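Local coordinates for RagA protein (Porphyromonas gingivalis, PDB 6SLN), which is an outer-membrane TonB-dependent receptor, probably serving as the barrel transporter for TonB-driven uptake of substrate into the periplasm, at residues N238-A252 against L885-A897. Numbering follows the deposited sequence.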
loop_
_atom_site.group_PDB
_atom_site.type_symbol
_atom_site.label_atom_id
_atom_site.label_comp_id
_atom_site.label_asym_id
_atom_site.label_seq_id
_atom_site.Cartn_x
_atom_site.Cartn_y
_atom_site.Cartn_z
ATOM N N ASN A 238 -31.757 0.179 -37.470
ATOM C CA ASN A 238 -31.894 1.376 -38.286
ATOM C C ASN A 238 -30.567 2.055 -38.605
ATOM O O ASN A 238 -30.581 3.133 -39.217
ATOM C CB ASN A 238 -32.800 2.371 -37.561
ATOM C CG ASN A 238 -32.475 2.453 -36.059
ATOM O OD1 ASN A 238 -32.980 1.655 -35.258
ATOM N ND2 ASN A 238 -31.603 3.392 -35.686
ATOM N N MET A 239 -29.433 1.478 -38.193
ATOM C CA MET A 239 -28.163 2.147 -38.448
ATOM C C MET A 239 -27.700 1.910 -39.892
ATOM O O MET A 239 -28.026 0.902 -40.531
ATOM C CB MET A 239 -27.077 1.690 -37.452
ATOM C CG MET A 239 -27.354 2.012 -35.959
ATOM S SD MET A 239 -27.561 3.770 -35.569
ATOM C CE MET A 239 -25.939 4.386 -36.049
ATOM N N MET A 240 -26.942 2.881 -40.401
ATOM C CA MET A 240 -26.393 2.793 -41.739
ATOM C C MET A 240 -25.504 1.564 -41.870
ATOM O O MET A 240 -24.828 1.144 -40.927
ATOM C CB MET A 240 -25.579 4.044 -42.077
ATOM C CG MET A 240 -26.367 5.260 -42.540
ATOM S SD MET A 240 -25.235 6.652 -42.713
ATOM C CE MET A 240 -26.353 7.975 -43.146
ATOM N N THR A 241 -25.523 0.986 -43.061
ATOM C CA THR A 241 -24.591 -0.067 -43.418
ATOM C C THR A 241 -23.229 0.546 -43.729
ATOM O O THR A 241 -23.031 1.764 -43.636
ATOM C CB THR A 241 -25.120 -0.858 -44.605
ATOM O OG1 THR A 241 -25.291 0.036 -45.709
ATOM C CG2 THR A 241 -26.448 -1.514 -44.261
ATOM N N GLY A 242 -22.272 -0.310 -44.090
ATOM C CA GLY A 242 -20.965 0.167 -44.473
ATOM C C GLY A 242 -21.086 1.030 -45.710
ATOM O O GLY A 242 -20.644 2.187 -45.718
ATOM N N ASP A 243 -21.696 0.475 -46.763
ATOM C CA ASP A 243 -21.792 1.204 -48.023
ATOM C C ASP A 243 -22.496 2.528 -47.813
ATOM O O ASP A 243 -22.004 3.583 -48.230
ATOM C CB ASP A 243 -22.527 0.378 -49.086
ATOM C CG ASP A 243 -21.686 -0.762 -49.633
ATOM O OD1 ASP A 243 -20.444 -0.717 -49.495
ATOM O OD2 ASP A 243 -22.277 -1.720 -50.183
ATOM N N GLU A 244 -23.643 2.488 -47.135
ATOM C CA GLU A 244 -24.446 3.688 -46.943
ATOM C C GLU A 244 -23.656 4.777 -46.230
ATOM O O GLU A 244 -23.658 5.937 -46.665
ATOM C CB GLU A 244 -25.712 3.340 -46.174
ATOM C CG GLU A 244 -26.670 2.542 -46.979
ATOM C CD GLU A 244 -27.862 2.110 -46.183
ATOM O OE1 GLU A 244 -27.722 1.897 -44.951
ATOM O OE2 GLU A 244 -28.936 1.970 -46.800
ATOM N N LEU A 245 -22.982 4.424 -45.128
ATOM C CA LEU A 245 -22.170 5.406 -44.415
ATOM C C LEU A 245 -21.103 5.996 -45.324
ATOM O O LEU A 245 -20.937 7.219 -45.383
ATOM C CB LEU A 245 -21.519 4.783 -43.180
ATOM C CG LEU A 245 -20.535 5.743 -42.504
ATOM C CD1 LEU A 245 -21.269 7.025 -42.115
ATOM C CD2 LEU A 245 -19.882 5.099 -41.312
ATOM N N LEU A 246 -20.370 5.139 -46.052
ATOM C CA LEU A 246 -19.309 5.645 -46.919
ATOM C C LEU A 246 -19.863 6.572 -47.996
ATOM O O LEU A 246 -19.292 7.632 -48.269
ATOM C CB LEU A 246 -18.536 4.491 -47.549
ATOM C CG LEU A 246 -17.504 4.883 -48.616
ATOM C CD1 LEU A 246 -16.522 5.887 -48.054
ATOM C CD2 LEU A 246 -16.757 3.652 -49.122
ATOM N N ASP A 247 -20.981 6.206 -48.609
ATOM C CA ASP A 247 -21.569 7.109 -49.591
ATOM C C ASP A 247 -21.984 8.412 -48.937
ATOM O O ASP A 247 -21.768 9.496 -49.494
ATOM C CB ASP A 247 -22.771 6.458 -50.269
ATOM C CG ASP A 247 -23.129 7.132 -51.567
ATOM O OD1 ASP A 247 -22.210 7.351 -52.395
ATOM O OD2 ASP A 247 -24.328 7.446 -51.749
ATOM N N PHE A 248 -22.573 8.319 -47.746
ATOM C CA PHE A 248 -23.026 9.499 -47.014
ATOM C C PHE A 248 -21.871 10.463 -46.759
ATOM O O PHE A 248 -21.938 11.638 -47.125
ATOM C CB PHE A 248 -23.684 9.031 -45.716
ATOM C CG PHE A 248 -24.095 10.126 -44.790
ATOM C CD1 PHE A 248 -25.067 11.042 -45.155
ATOM C CD2 PHE A 248 -23.541 10.212 -43.528
ATOM C CE1 PHE A 248 -25.457 12.035 -44.285
ATOM C CE2 PHE A 248 -23.932 11.206 -42.651
ATOM C CZ PHE A 248 -24.887 12.116 -43.032
ATOM N N GLN A 249 -20.773 9.964 -46.196
ATOM C CA GLN A 249 -19.638 10.825 -45.889
ATOM C C GLN A 249 -19.046 11.449 -47.143
ATOM O O GLN A 249 -18.636 12.612 -47.127
ATOM C CB GLN A 249 -18.568 10.029 -45.146
ATOM C CG GLN A 249 -19.030 9.407 -43.835
ATOM C CD GLN A 249 -18.021 8.414 -43.304
ATOM O OE1 GLN A 249 -17.616 7.482 -44.017
ATOM N NE2 GLN A 249 -17.574 8.621 -42.063
ATOM N N VAL A 250 -18.975 10.695 -48.240
ATOM C CA VAL A 250 -18.369 11.251 -49.444
ATOM C C VAL A 250 -19.249 12.342 -50.015
ATOM O O VAL A 250 -18.755 13.367 -50.495
ATOM C CB VAL A 250 -18.091 10.154 -50.487
ATOM C CG1 VAL A 250 -17.412 10.759 -51.705
ATOM C CG2 VAL A 250 -17.204 9.095 -49.899
ATOM N N LYS A 251 -20.565 12.142 -49.971
ATOM C CA LYS A 251 -21.477 13.161 -50.482
ATOM C C LYS A 251 -21.546 14.369 -49.557
ATOM O O LYS A 251 -21.749 15.494 -50.020
ATOM C CB LYS A 251 -22.870 12.571 -50.684
ATOM C CG LYS A 251 -23.033 11.833 -51.967
ATOM C CD LYS A 251 -24.365 11.118 -52.018
ATOM C CE LYS A 251 -24.467 10.249 -53.257
ATOM N NZ LYS A 251 -25.786 9.565 -53.300
ATOM N N ALA A 252 -21.355 14.160 -48.257
ATOM C CA ALA A 252 -21.348 15.247 -47.290
ATOM C C ALA A 252 -20.069 16.079 -47.333
ATOM O O ALA A 252 -20.044 17.151 -46.729
ATOM C CB ALA A 252 -21.566 14.679 -45.883
ATOM N N LEU A 885 -19.363 15.013 -36.032
ATOM C CA LEU A 885 -19.070 13.612 -35.738
ATOM C C LEU A 885 -19.238 12.747 -36.987
ATOM O O LEU A 885 -19.722 11.616 -36.941
ATOM C CB LEU A 885 -19.935 13.115 -34.591
ATOM C CG LEU A 885 -19.478 13.817 -33.326
ATOM C CD1 LEU A 885 -20.680 14.242 -32.502
ATOM C CD2 LEU A 885 -18.556 12.903 -32.563
ATOM N N MET A 886 -18.832 13.291 -38.124
ATOM C CA MET A 886 -19.207 12.680 -39.384
ATOM C C MET A 886 -18.374 11.444 -39.707
ATOM O O MET A 886 -18.579 10.833 -40.763
ATOM C CB MET A 886 -19.115 13.723 -40.493
ATOM C CG MET A 886 -20.078 14.892 -40.289
ATOM S SD MET A 886 -21.800 14.421 -40.518
ATOM C CE MET A 886 -21.814 13.985 -42.263
ATOM N N GLN A 887 -17.457 11.054 -38.818
ATOM C CA GLN A 887 -16.748 9.787 -38.928
ATOM C C GLN A 887 -17.492 8.648 -38.255
ATOM O O GLN A 887 -17.067 7.496 -38.364
ATOM C CB GLN A 887 -15.349 9.903 -38.330
ATOM C CG GLN A 887 -15.343 9.936 -36.807
ATOM C CD GLN A 887 -15.210 11.343 -36.265
ATOM O OE1 GLN A 887 -15.910 12.275 -36.700
ATOM N NE2 GLN A 887 -14.295 11.514 -35.316
ATOM N N LEU A 888 -18.589 8.933 -37.569
ATOM C CA LEU A 888 -19.334 7.902 -36.872
ATOM C C LEU A 888 -20.476 7.399 -37.735
ATOM O O LEU A 888 -21.093 8.161 -38.488
ATOM C CB LEU A 888 -19.901 8.416 -35.551
ATOM C CG LEU A 888 -18.925 9.174 -34.673
ATOM C CD1 LEU A 888 -19.637 9.654 -33.419
ATOM C CD2 LEU A 888 -17.775 8.263 -34.344
ATOM N N ASN A 889 -20.763 6.107 -37.591
ATOM C CA ASN A 889 -21.936 5.540 -38.238
ATOM C C ASN A 889 -23.175 6.245 -37.713
ATOM O O ASN A 889 -23.252 6.581 -36.527
ATOM C CB ASN A 889 -22.021 4.038 -37.975
ATOM C CG ASN A 889 -23.001 3.335 -38.894
ATOM O OD1 ASN A 889 -23.078 3.641 -40.092
ATOM N ND2 ASN A 889 -23.754 2.378 -38.343
ATOM N N LYS A 890 -24.130 6.491 -38.609
ATOM C CA LYS A 890 -25.307 7.302 -38.339
ATOM C C LYS A 890 -26.576 6.530 -38.672
ATOM O O LYS A 890 -26.551 5.514 -39.371
ATOM C CB LYS A 890 -25.273 8.606 -39.147
ATOM C CG LYS A 890 -24.065 9.468 -38.881
ATOM C CD LYS A 890 -24.224 10.254 -37.581
ATOM C CE LYS A 890 -22.898 10.862 -37.121
ATOM N NZ LYS A 890 -22.218 11.743 -38.124
ATOM N N ASP A 891 -27.694 7.039 -38.161
ATOM C CA ASP A 891 -29.005 6.497 -38.491
ATOM C C ASP A 891 -29.319 6.677 -39.980
ATOM O O ASP A 891 -29.050 7.734 -40.563
ATOM C CB ASP A 891 -30.071 7.179 -37.635
ATOM C CG ASP A 891 -31.434 6.548 -37.779
ATOM O OD1 ASP A 891 -31.926 6.453 -38.928
ATOM O OD2 ASP A 891 -32.025 6.165 -36.741
ATOM N N LYS A 892 -29.906 5.633 -40.591
ATOM C CA LYS A 892 -30.294 5.675 -42.003
ATOM C C LYS A 892 -31.101 6.920 -42.362
ATOM O O LYS A 892 -31.137 7.307 -43.534
ATOM C CB LYS A 892 -31.124 4.434 -42.377
ATOM C CG LYS A 892 -30.337 3.152 -42.592
ATOM C CD LYS A 892 -31.250 1.932 -42.611
ATOM C CE LYS A 892 -30.462 0.618 -42.732
ATOM N NZ LYS A 892 -29.961 0.307 -44.110
ATOM N N MET A 893 -31.748 7.560 -41.381
ATOM C CA MET A 893 -32.565 8.731 -41.682
ATOM C C MET A 893 -31.752 9.841 -42.339
ATOM O O MET A 893 -32.291 10.592 -43.164
ATOM C CB MET A 893 -33.245 9.224 -40.404
ATOM C CG MET A 893 -32.264 9.564 -39.269
ATOM S SD MET A 893 -32.848 10.839 -38.133
ATOM C CE MET A 893 -34.177 9.953 -37.335
ATOM N N LEU A 894 -30.457 9.954 -42.024
ATOM C CA LEU A 894 -29.700 11.068 -42.583
ATOM C C LEU A 894 -29.486 10.931 -44.083
ATOM O O LEU A 894 -28.988 11.871 -44.712
ATOM C CB LEU A 894 -28.359 11.227 -41.873
ATOM C CG LEU A 894 -28.485 11.398 -40.351
ATOM C CD1 LEU A 894 -27.182 11.874 -39.691
ATOM C CD2 LEU A 894 -29.661 12.318 -39.978
ATOM N N LEU A 895 -29.851 9.792 -44.674
ATOM C CA LEU A 895 -29.778 9.673 -46.119
ATOM C C LEU A 895 -30.879 10.471 -46.793
ATOM O O LEU A 895 -30.724 10.841 -47.962
ATOM C CB LEU A 895 -29.867 8.208 -46.539
ATOM C CG LEU A 895 -28.859 7.284 -45.875
ATOM C CD1 LEU A 895 -29.395 5.856 -45.841
ATOM C CD2 LEU A 895 -27.543 7.361 -46.610
ATOM N N ASN A 896 -31.974 10.750 -46.078
ATOM C CA ASN A 896 -33.069 11.567 -46.586
ATOM C C ASN A 896 -33.002 13.017 -46.095
ATOM O O ASN A 896 -34.036 13.683 -45.989
ATOM C CB ASN A 896 -34.410 10.933 -46.216
ATOM C CG ASN A 896 -35.467 11.173 -47.276
ATOM O OD1 ASN A 896 -35.173 11.696 -48.353
ATOM N ND2 ASN A 896 -36.705 10.795 -46.978
ATOM N N ALA A 897 -31.802 13.519 -45.796
ATOM C CA ALA A 897 -31.636 14.907 -45.384
ATOM C C ALA A 897 -32.127 15.861 -46.465
ATOM O O ALA A 897 -32.103 15.544 -47.663
ATOM C CB ALA A 897 -30.171 15.205 -45.079
HETATM O O HOH W 1 -21.232 1.782 -41.306
#
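The ring of Phe248 packs at its CE2-CZ side against the methyl of Met886, with CE2 and Met886 CE 3.5 Å apart. The methionine lies roughly perpendicular to the phenylalanine side chain, and Met886 SD lies 5.4 Å from the ring centroid, 61° off its normal, an oblique Met-aromatic contact. With CG anti to the backbone N (chi1 175°), Phe248 reaches out from helix 242-252 between this methyl and Leu894 CB; Met240 CE covers one face of the ring near its rim. Met240 CE also touches Leu895 CD2 at 3.7 Å, the two side chains running antiparallel alongside each other.

Ahead of the helix, the backbones form a single beta bridge, Met239 with Asp891: Lys892 N donates to Asn238 O, and Met240 N to Lys890 O, each at 2.9 Å. Asn889 extends this grip, its ND2 donating to Met240 O (3.1 Å) close to its own amide plane and also to Leu395 O.

Thr241 and Glu244 form a capping box at the helix N-terminus. Glu244 OE1 takes Thr241 N on its anti side and Lys892 NZ on its syn side, the latter a 2.9 Å salt bridge; the lysine's charge would be expected to offset that of a carboxylate already held by the cap. The helix follows barrel strand 218-230, whereas 885-897 belongs to the long loop between strands 857-873 and 921-937, so the contact ties together two loops, probably extracellular, of the TonB-dependent receptor barrel.

Farther along the helix, Gln249 NE2 donates to Met886 O (2.8 Å, 173° at the hydrogen), in the carbonyl plane and on a lone pair. Its OE1 bonds to Tyr400 OH, a second hold on the amide's rotation.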